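Local coordinates for protein dihydrodipicolinate synthase (Rhodopseudomonas palustris, PDB 3DZ1) that probably acts as a 4-hydroxy-tetrahydrodipicolinate synthase, a TIM-barrel lyase of the DapA family, which would condense pyruvate with an aldehyde in lysine biosynthesis, at residues I31-D36 and R69-A74; M107-P111 and Y123-A127; D206-E210 and R238-H242; S263-Y267 and G284-T288. The contacts are given in a common frame with arbitrary orientation. Residue numbers count along the deposited sequence, not the author numbering.

From the N terminus, the four contacts close in series along an eight-stranded parallel barrel; none nests in or crosses another. Interaction 1 comes first, pairing helix 28-40 with helix 60-73 and closing a 32-residue loop that contains strand 45-48. Interaction 2 closes the shortest loop, 11 residues, laying helix 117-131 against the end of strand 105-108 from which the chain has just left. Interaction 3 spans the last barrel strand, 215-218, and joins helix 205-211 to the start of helix 238-255. Interaction 4 lies beyond the barrel strands and holds the segment before helix 289-301 against helix 260-271. Their centres stand 22 to 32 Å apart, and no two of them touch.

Interaction 1 (I31-D36 and R69-A74); sequences IDRLTD and RFIKRA
Two bidentate arginine-carboxylate salt bridges dominate this helix pair. Arg69 gives NE to Asp32 OD1 (3.2 Å) and NH2 to Asp32 OD2 (2.7 Å); one turn on, Arg73 repeats the pattern with Asp36, NE to OD1 at 3.0 Å and NH2 to OD2 at 2.6 Å. Each acid lies at the edge of its guanidinium, near the plane, so both N-H groups point at oxygens. Matching rotamers, chi1 t and chi2 p in both arginines and chi1 m in both aspartates, produce the repeat. A water accepts from Arg73 NH1 (3.2 Å) and donates to Asp32 OD1 (3.2 Å), linking the two pairs. Both segments are helical, apart from Ala74, which leaves helical phi/psi at -83/61. The axes approach to 9.5 Å and cross at -43°, with CA register Ile31-Phe70 6.7 Å, Asp32-Arg73 6.3 Å and Thr35-Ala74 6.1 Å. These are the first two helices of the TIM barrel's outer layer, successive in the beta-alpha repeat and running in broadly the same direction. Beneath the charges, Ile31 CG2 sits 3.4 Å from the Phe70 ring centroid, 8° off the normal, a CH-pi contact over the face. Thr35 OG1, bonded to Ile31 O of its own helix (2.8 Å), meets the ring edge at Phe70 CD1 (3.2 Å). Thr35 CG2 packs on Arg73 CG (3.5 Å) and Ala74 CB (3.7 Å).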
# COMPACT_ATOMS: atom_id res chain seq x y z
N ILE A 31 5.74 -5.12 -35.88
CA ILE A 31 5.13 -3.83 -35.55
C ILE A 31 4.30 -3.38 -36.75
O ILE A 31 3.17 -2.92 -36.59
CB ILE A 31 6.20 -2.77 -35.21
CG1 ILE A 31 6.82 -3.08 -33.85
CG2 ILE A 31 5.57 -1.38 -35.19
CD1 ILE A 31 7.95 -2.15 -33.44
N ASP A 32 4.85 -3.52 -37.95
CA ASP A 32 4.14 -3.12 -39.16
C ASP A 32 2.93 -4.02 -39.39
O ASP A 32 1.86 -3.56 -39.76
CB ASP A 32 5.05 -3.17 -40.39
CG ASP A 32 6.29 -2.31 -40.25
OD1 ASP A 32 6.21 -1.22 -39.66
OD2 ASP A 32 7.36 -2.73 -40.76
N ARG A 33 3.12 -5.32 -39.18
CA ARG A 33 2.06 -6.30 -39.37
C ARG A 33 0.89 -6.02 -38.41
O ARG A 33 -0.28 -6.08 -38.80
CB ARG A 33 2.62 -7.70 -39.13
CG ARG A 33 1.68 -8.83 -39.46
CD ARG A 33 2.37 -10.15 -39.16
NE ARG A 33 3.61 -10.29 -39.91
CZ ARG A 33 4.74 -10.76 -39.41
NH1 ARG A 33 4.82 -11.13 -38.14
NH2 ARG A 33 5.81 -10.86 -40.19
N LEU A 34 1.22 -5.72 -37.15
CA LEU A 34 0.19 -5.41 -36.16
C LEU A 34 -0.56 -4.15 -36.57
O LEU A 34 -1.79 -4.11 -36.53
CB LEU A 34 0.82 -5.18 -34.78
CG LEU A 34 1.07 -6.40 -33.89
CD1 LEU A 34 1.79 -5.98 -32.62
CD2 LEU A 34 -0.27 -7.05 -33.56
N THR A 35 0.19 -3.13 -36.96
CA THR A 35 -0.40 -1.86 -37.36
C THR A 35 -1.35 -2.02 -38.54
O THR A 35 -2.45 -1.47 -38.53
CB THR A 35 0.69 -0.83 -37.74
OG1 THR A 35 1.57 -0.63 -36.63
CG2 THR A 35 0.04 0.50 -38.11
N ASP A 36 -0.92 -2.77 -39.56
CA ASP A 36 -1.76 -2.99 -40.74
C ASP A 36 -3.03 -3.71 -40.34
O ASP A 36 -4.11 -3.43 -40.87
CB ASP A 36 -1.01 -3.83 -41.78
CG ASP A 36 0.19 -3.12 -42.36
OD1 ASP A 36 0.22 -1.87 -42.32
OD2 ASP A 36 1.10 -3.80 -42.87
N ARG A 69 8.12 3.95 -35.11
CA ARG A 69 7.76 2.92 -36.09
C ARG A 69 6.24 2.85 -36.23
O ARG A 69 5.72 2.81 -37.35
CB ARG A 69 8.30 1.56 -35.64
CG ARG A 69 8.13 0.45 -36.68
CD ARG A 69 9.30 0.43 -37.64
NE ARG A 69 9.14 -0.56 -38.70
CZ ARG A 69 10.10 -0.90 -39.56
NH1 ARG A 69 11.29 -0.33 -39.47
NH2 ARG A 69 9.86 -1.80 -40.50
N PHE A 70 5.55 2.81 -35.10
CA PHE A 70 4.09 2.75 -35.09
C PHE A 70 3.44 4.00 -35.68
O PHE A 70 2.50 3.91 -36.46
CB PHE A 70 3.57 2.56 -33.65
CG PHE A 70 3.55 1.13 -33.18
CD1 PHE A 70 2.67 0.21 -33.75
CD2 PHE A 70 4.39 0.71 -32.16
CE1 PHE A 70 2.63 -1.11 -33.29
CE2 PHE A 70 4.35 -0.60 -31.69
CZ PHE A 70 3.47 -1.51 -32.26
N ILE A 71 3.96 5.16 -35.29
CA ILE A 71 3.42 6.42 -35.78
C ILE A 71 3.51 6.52 -37.30
O ILE A 71 2.54 6.87 -37.97
CB ILE A 71 4.16 7.62 -35.14
CG1 ILE A 71 3.90 7.65 -33.63
CG2 ILE A 71 3.66 8.93 -35.75
CD1 ILE A 71 4.68 8.71 -32.89
N LYS A 72 4.68 6.19 -37.85
CA LYS A 72 4.88 6.26 -39.29
C LYS A 72 4.07 5.25 -40.08
O LYS A 72 3.69 5.51 -41.23
CB LYS A 72 6.37 6.09 -39.61
CG LYS A 72 7.26 7.15 -38.98
CD LYS A 72 6.86 8.54 -39.44
CE LYS A 72 7.78 9.60 -38.87
NZ LYS A 72 7.39 10.96 -39.33
N ARG A 73 3.79 4.10 -39.48
CA ARG A 73 3.03 3.05 -40.15
C ARG A 73 1.52 3.29 -40.16
O ARG A 73 0.85 3.01 -41.15
CB ARG A 73 3.33 1.70 -39.49
CG ARG A 73 2.78 0.49 -40.23
CD ARG A 73 3.58 0.21 -41.49
NE ARG A 73 3.08 -0.96 -42.21
CZ ARG A 73 3.70 -1.52 -43.24
NH1 ARG A 73 4.85 -1.01 -43.68
NH2 ARG A 73 3.18 -2.58 -43.84
N ALA A 74 0.99 3.80 -39.06
CA ALA A 74 -0.45 4.06 -38.94
C ALA A 74 -0.85 5.40 -39.56
O ALA A 74 -1.38 6.27 -38.88
CB ALA A 74 -0.87 4.02 -37.48
O HOH W 1 7.12 0.62 -42.10

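Interaction 2 (M107-P111 and Y123-A127); sequences MIAPP and YFRQA
Ile108 forms the main bump on the strand side: with chi1 m and chi2 t, its CA-to-CB bond points toward helix 117-131 and its branches enter the hollow between Tyr123, Phe124 and Ala127. Ile108 CG2 reaches Phe124 CE1 (3.8 Å) and Tyr123 CE2 (4.3 Å), near the plane of each ring, and both Ile108 CD1 (4.3 Å) and Ile108 CG2 (4.4 Å) approach Ala127 CB. Residues 107-108 are the end of strand 105-108; 109-111 continue extended, with psi near 150° throughout, and 123-127 are helical. The CA register pairs Ile108 with Ala127 (8.1 Å) and Pro110 with Tyr123 (7.4 Å). This is one beta-alpha-beta unit of the TIM barrel: strand 105-108 leads into helix 117-131, which covers it from outside before strand 137-141 follows. Backbone hydrogen bonds from Ile108 to Val138 and Gln140 fasten it to that next strand. Past the strand end, two prolines meet the two rings. Pro111 CD lies over the face of Tyr123 (chi1 t), 3.5 Å from its centroid and 9° off the normal, a CH-pi contact; Pro110 CB touches Phe124 CZ at 3.7 Å, with Phe124 in chi1 m. No direct hydrogen bond joins the segments, but a water donates to Ala109 O (2.6 Å) and sits 2.9 Å from Tyr123 OH, filling the gap between carbonyl and hydroxyl.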
# COMPACT_ATOMS: atom_id res chain seq x y z
N MSE A 107 -0.42 9.84 -23.50
CA MSE A 107 -1.19 9.41 -22.34
C MSE A 107 -0.38 9.60 -21.07
O MSE A 107 0.82 9.32 -21.04
CB MSE A 107 -1.61 7.94 -22.49
CG MSE A 107 -2.51 7.44 -21.36
SE MSE A 107 -3.21 5.63 -21.65
CE MSE A 107 -1.61 4.62 -21.28
N ILE A 108 -1.03 10.08 -20.02
CA ILE A 108 -0.35 10.30 -18.75
C ILE A 108 -1.10 9.68 -17.58
O ILE A 108 -2.28 9.95 -17.36
CB ILE A 108 -0.18 11.82 -18.45
CG1 ILE A 108 0.49 12.51 -19.64
CG2 ILE A 108 0.69 12.01 -17.21
CD1 ILE A 108 0.56 14.03 -19.49
N ALA A 109 -0.39 8.83 -16.85
CA ALA A 109 -0.94 8.17 -15.67
C ALA A 109 -0.26 8.82 -14.48
O ALA A 109 0.87 9.31 -14.59
CB ALA A 109 -0.64 6.68 -15.71
N PRO A 110 -0.92 8.85 -13.32
CA PRO A 110 -0.31 9.46 -12.15
C PRO A 110 0.64 8.51 -11.42
O PRO A 110 0.50 7.29 -11.53
CB PRO A 110 -1.51 9.80 -11.28
CG PRO A 110 -2.40 8.61 -11.51
CD PRO A 110 -2.30 8.42 -13.03
N PRO A 111 1.63 9.05 -10.70
CA PRO A 111 2.54 8.17 -9.98
C PRO A 111 1.70 7.47 -8.91
O PRO A 111 0.72 8.02 -8.42
CB PRO A 111 3.57 9.13 -9.39
CG PRO A 111 2.84 10.45 -9.32
CD PRO A 111 2.07 10.45 -10.62
N TYR A 123 -0.19 17.44 -9.59
CA TYR A 123 0.68 16.64 -10.44
C TYR A 123 0.41 16.88 -11.92
O TYR A 123 1.32 17.11 -12.71
CB TYR A 123 0.52 15.15 -10.15
CG TYR A 123 1.36 14.32 -11.08
CD1 TYR A 123 2.74 14.21 -10.90
CD2 TYR A 123 0.81 13.72 -12.21
CE1 TYR A 123 3.54 13.54 -11.81
CE2 TYR A 123 1.60 13.04 -13.14
CZ TYR A 123 2.97 12.96 -12.93
OH TYR A 123 3.77 12.31 -13.85
N PHE A 124 -0.86 16.81 -12.30
CA PHE A 124 -1.21 16.99 -13.69
C PHE A 124 -0.96 18.39 -14.23
O PHE A 124 -0.68 18.55 -15.41
CB PHE A 124 -2.64 16.51 -13.93
CG PHE A 124 -2.74 15.01 -13.93
CD1 PHE A 124 -2.14 14.26 -14.94
CD2 PHE A 124 -3.35 14.34 -12.87
CE1 PHE A 124 -2.13 12.87 -14.89
CE2 PHE A 124 -3.35 12.95 -12.82
CZ PHE A 124 -2.73 12.21 -13.83
N ARG A 125 -1.02 19.40 -13.36
CA ARG A 125 -0.74 20.76 -13.81
C ARG A 125 0.77 20.82 -14.09
O ARG A 125 1.22 21.49 -15.02
CB ARG A 125 -1.11 21.79 -12.74
CG ARG A 125 -2.61 21.92 -12.50
CD ARG A 125 -2.96 23.27 -11.89
NE ARG A 125 -2.25 23.54 -10.64
CZ ARG A 125 -2.61 23.07 -9.45
NH1 ARG A 125 -3.69 22.29 -9.33
NH2 ARG A 125 -1.90 23.36 -8.38
N GLN A 126 1.55 20.10 -13.29
CA GLN A 126 3.00 20.08 -13.49
C GLN A 126 3.32 19.25 -14.72
O GLN A 126 4.24 19.56 -15.47
CB GLN A 126 3.71 19.48 -12.27
CG GLN A 126 3.43 20.20 -10.97
CD GLN A 126 4.12 19.54 -9.79
OE1 GLN A 126 4.12 18.31 -9.68
NE2 GLN A 126 4.69 20.34 -8.91
N ALA A 127 2.54 18.19 -14.92
CA ALA A 127 2.73 17.29 -16.05
C ALA A 127 2.47 18.01 -17.37
O ALA A 127 3.25 17.87 -18.31
CB ALA A 127 1.80 16.08 -15.92
O HOH W 2 3.46 9.65 -14.90

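Interaction 3 (D206-E210 and R238-H242); sequences DFEME and RDLAH
The segments lie on helices 205-211 and 238-255, and their short axes run roughly antiparallel, at 146°, with a closest approach of 10.9 Å. By CA register they are closer at Asp206-His242 (6.2 Å) than at Glu210-Arg238 (8.7 Å), and the contacts between them are made by side chains. Glu210 (chi1 m, chi2 t) reaches across to two partners. Glu210 OE2 accepts from Arg238 NE at 2.9 Å and from His242 NE2 at 2.7 Å, while OE1 accepts from Arg238 NH2 at 3.1 Å, completing a bidentate salt bridge. Arg238 is extended, with chi1 to chi3 all t. His242 (chi1 m) places CE1 over one face of Phe207, 3.7 Å from CZ; the ring planes meet obliquely at 58°, with centroids 4.9 Å apart. A water donates to Asp206 OD2 (3.0 Å) and lies 2.6 Å from His242 ND1. Tyr297 of the third subunit meets His242 edge-to-face and Arg238 by cation-pi. Joining the seventh-strand helix of the TIM barrel to the first helix after the barrel, this charged cluster therefore forms part of a subunit interface, where Arg238 divides its charge between Glu210 of its own chain and Glu293 of the third subunit, and Asp206 pairs with Arg253 of that subunit.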
# COMPACT_ATOMS: atom_id res chain seq x y z
N ASP A 206 -19.46 -3.93 -22.34
CA ASP A 206 -20.86 -4.04 -22.73
C ASP A 206 -21.71 -2.96 -22.08
O ASP A 206 -22.48 -2.28 -22.77
CB ASP A 206 -21.40 -5.44 -22.41
CG ASP A 206 -21.28 -5.82 -20.94
OD1 ASP A 206 -20.40 -5.31 -20.23
OD2 ASP A 206 -22.08 -6.67 -20.50
N PHE A 207 -21.57 -2.77 -20.78
CA PHE A 207 -22.36 -1.77 -20.08
C PHE A 207 -21.74 -0.38 -20.15
O PHE A 207 -22.44 0.62 -20.07
CB PHE A 207 -22.59 -2.19 -18.63
CG PHE A 207 -23.57 -3.32 -18.49
CD1 PHE A 207 -24.91 -3.14 -18.84
CD2 PHE A 207 -23.17 -4.57 -18.03
CE1 PHE A 207 -25.83 -4.19 -18.74
CE2 PHE A 207 -24.08 -5.63 -17.92
CZ PHE A 207 -25.41 -5.43 -18.28
N GLU A 208 -20.42 -0.31 -20.32
CA GLU A 208 -19.76 0.98 -20.41
C GLU A 208 -20.27 1.74 -21.63
O GLU A 208 -20.43 2.95 -21.59
CB GLU A 208 -18.24 0.79 -20.48
CG GLU A 208 -17.62 0.48 -19.12
CD GLU A 208 -16.23 -0.10 -19.23
OE1 GLU A 208 -15.51 -0.08 -18.21
OE2 GLU A 208 -15.87 -0.58 -20.32
N MSE A 209 -20.53 1.01 -22.72
CA MSE A 209 -21.05 1.65 -23.92
C MSE A 209 -22.45 2.19 -23.64
O MSE A 209 -22.80 3.28 -24.07
CB MSE A 209 -21.09 0.66 -25.09
CG MSE A 209 -19.73 0.24 -25.62
SE MSE A 209 -18.51 1.71 -26.00
CE MSE A 209 -19.57 2.66 -27.32
N GLU A 210 -23.24 1.42 -22.89
CA GLU A 210 -24.60 1.85 -22.56
C GLU A 210 -24.59 3.10 -21.68
O GLU A 210 -25.47 3.96 -21.79
CB GLU A 210 -25.35 0.71 -21.86
CG GLU A 210 -25.46 -0.56 -22.70
CD GLU A 210 -26.35 -1.62 -22.08
OE1 GLU A 210 -26.82 -1.42 -20.94
OE2 GLU A 210 -26.57 -2.66 -22.74
N ARG A 238 -28.84 -3.82 -28.48
CA ARG A 238 -28.45 -4.37 -27.19
C ARG A 238 -28.21 -5.87 -27.14
O ARG A 238 -27.17 -6.32 -26.66
CB ARG A 238 -29.49 -3.99 -26.12
CG ARG A 238 -28.91 -4.01 -24.71
CD ARG A 238 -29.95 -3.72 -23.63
NE ARG A 238 -29.30 -3.43 -22.35
CZ ARG A 238 -29.94 -3.33 -21.19
NH1 ARG A 238 -31.26 -3.49 -21.13
NH2 ARG A 238 -29.27 -3.04 -20.08
N ASP A 239 -29.17 -6.66 -27.62
CA ASP A 239 -29.01 -8.11 -27.58
C ASP A 239 -27.85 -8.59 -28.43
O ASP A 239 -27.08 -9.44 -27.99
CB ASP A 239 -30.30 -8.82 -28.03
CG ASP A 239 -31.45 -8.61 -27.05
OD1 ASP A 239 -31.19 -8.24 -25.89
OD2 ASP A 239 -32.62 -8.83 -27.44
N LEU A 240 -27.70 -8.04 -29.63
CA LEU A 240 -26.61 -8.45 -30.50
C LEU A 240 -25.27 -8.08 -29.88
O LEU A 240 -24.32 -8.87 -29.90
CB LEU A 240 -26.73 -7.79 -31.88
CG LEU A 240 -27.96 -8.19 -32.70
CD1 LEU A 240 -27.90 -7.52 -34.07
CD2 LEU A 240 -28.00 -9.69 -32.85
N ALA A 241 -25.20 -6.88 -29.33
CA ALA A 241 -23.97 -6.40 -28.69
C ALA A 241 -23.60 -7.31 -27.53
O ALA A 241 -22.46 -7.76 -27.43
CB ALA A 241 -24.16 -4.97 -28.20
N HIS A 242 -24.55 -7.58 -26.64
CA HIS A 242 -24.29 -8.44 -25.49
C HIS A 242 -24.04 -9.90 -25.87
O HIS A 242 -23.30 -10.61 -25.18
CB HIS A 242 -25.44 -8.35 -24.49
CG HIS A 242 -25.38 -7.13 -23.63
ND1 HIS A 242 -24.79 -7.12 -22.39
CD2 HIS A 242 -25.80 -5.86 -23.86
CE1 HIS A 242 -24.84 -5.90 -21.89
NE2 HIS A 242 -25.45 -5.11 -22.76
O HOH W 3 -23.62 -9.14 -21.15

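Interaction 4 (S263-Y267 and G284-T288); sequences SVRKY and GASLT
Gly284 opens an irregular, largely extended segment and makes no contact with helix residues 263-267. Ala285 (phi/psi -117/143) turns its CB away from the helix but presents its carbonyl: Ser263 OG, with chi1 m and its CA-to-CB bond directed toward the segment, lies a very short 2.5 Å from Ala285 O, with Gln280 OE1 also within reach of the same hydroxyl. Ser286 follows at the closest CA register, Ser263-Ser286 5.4 Å, its CA 3.9 Å from Ser263 OG and its side chain sideways. The helix lies in the additional helical region that follows the eighth strand of the TIM barrel, a C-terminal extension characteristic of the DapA family, and the segment leads into its last helix, 289-301. Leu287 then supplies the apolar part of the contact. With phi/psi -71/143, chi1 m and chi2 t, its side chain enters the space between Ser263, Val264 and Tyr267: Leu287 CD2 is 3.7 Å from Ser263 CB and 3.9 Å from Val264 CG2, while Leu287 CD1 is 3.9 Å from Tyr267 CB. Tyr267 (chi1 t) sends its hydroxyl on to Asp296, so helix 260-271 also reaches helix 289-301 directly. Thr288, chi1 p, stands at the N-cap of that last helix and caps Ala291 N through OG1, which also bonds to Glu177 of the third subunit.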
# COMPACT_ATOMS: atom_id res chain seq x y z
N SER A 263 1.18 -12.53 -21.46
CA SER A 263 1.54 -13.82 -22.02
C SER A 263 0.40 -14.36 -22.86
O SER A 263 0.62 -14.98 -23.90
CB SER A 263 1.87 -14.82 -20.91
OG SER A 263 3.02 -14.40 -20.20
N VAL A 264 -0.83 -14.13 -22.40
CA VAL A 264 -2.00 -14.61 -23.14
C VAL A 264 -2.13 -13.84 -24.45
O VAL A 264 -2.33 -14.43 -25.51
CB VAL A 264 -3.30 -14.45 -22.31
CG1 VAL A 264 -4.51 -14.81 -23.17
CG2 VAL A 264 -3.24 -15.35 -21.08
N ARG A 265 -2.01 -12.51 -24.37
CA ARG A 265 -2.11 -11.65 -25.54
C ARG A 265 -1.10 -12.01 -26.62
O ARG A 265 -1.46 -12.22 -27.77
CB ARG A 265 -1.85 -10.18 -25.17
CG ARG A 265 -2.91 -9.51 -24.34
CD ARG A 265 -2.47 -8.09 -24.01
NE ARG A 265 -3.43 -7.39 -23.16
CZ ARG A 265 -3.75 -7.76 -21.93
NH1 ARG A 265 -3.20 -8.83 -21.39
NH2 ARG A 265 -4.64 -7.06 -21.23
N LYS A 266 0.17 -12.05 -26.24
CA LYS A 266 1.22 -12.36 -27.19
C LYS A 266 1.12 -13.77 -27.76
O LYS A 266 1.43 -13.99 -28.93
CB LYS A 266 2.59 -12.13 -26.55
CG LYS A 266 2.93 -10.64 -26.44
CD LYS A 266 4.40 -10.41 -26.10
CE LYS A 266 4.81 -8.98 -26.41
NZ LYS A 266 6.27 -8.77 -26.22
N TYR A 267 0.66 -14.71 -26.94
CA TYR A 267 0.49 -16.09 -27.40
C TYR A 267 -0.56 -16.12 -28.52
O TYR A 267 -0.34 -16.72 -29.57
CB TYR A 267 0.04 -16.98 -26.24
CG TYR A 267 -0.40 -18.36 -26.66
CD1 TYR A 267 0.52 -19.29 -27.15
CD2 TYR A 267 -1.74 -18.74 -26.58
CE1 TYR A 267 0.11 -20.56 -27.56
CE2 TYR A 267 -2.16 -20.01 -26.98
CZ TYR A 267 -1.23 -20.92 -27.47
OH TYR A 267 -1.64 -22.16 -27.88
N GLY A 284 9.41 -11.46 -17.05
CA GLY A 284 8.19 -11.89 -17.72
C GLY A 284 8.23 -13.38 -18.00
O GLY A 284 9.24 -13.89 -18.49
N ALA A 285 7.15 -14.08 -17.69
CA ALA A 285 7.11 -15.52 -17.92
C ALA A 285 6.03 -15.90 -18.92
O ALA A 285 4.96 -15.32 -18.94
CB ALA A 285 6.87 -16.25 -16.59
N SER A 286 6.34 -16.90 -19.75
CA SER A 286 5.41 -17.38 -20.76
C SER A 286 4.37 -18.32 -20.15
O SER A 286 4.50 -18.74 -19.00
CB SER A 286 6.17 -18.09 -21.88
OG SER A 286 5.28 -18.55 -22.88
N LEU A 287 3.35 -18.66 -20.93
CA LEU A 287 2.30 -19.55 -20.46
C LEU A 287 2.79 -20.99 -20.32
O LEU A 287 3.60 -21.46 -21.13
CB LEU A 287 1.11 -19.54 -21.42
CG LEU A 287 0.35 -18.23 -21.64
CD1 LEU A 287 -0.68 -18.43 -22.74
CD2 LEU A 287 -0.32 -17.79 -20.35
N THR A 288 2.30 -21.68 -19.29
CA THR A 288 2.66 -23.07 -19.08
C THR A 288 1.93 -23.85 -20.17
O THR A 288 1.03 -23.31 -20.82
CB THR A 288 2.15 -23.59 -17.72
OG1 THR A 288 0.73 -23.42 -17.65
CG2 THR A 288 2.80 -22.83 -16.57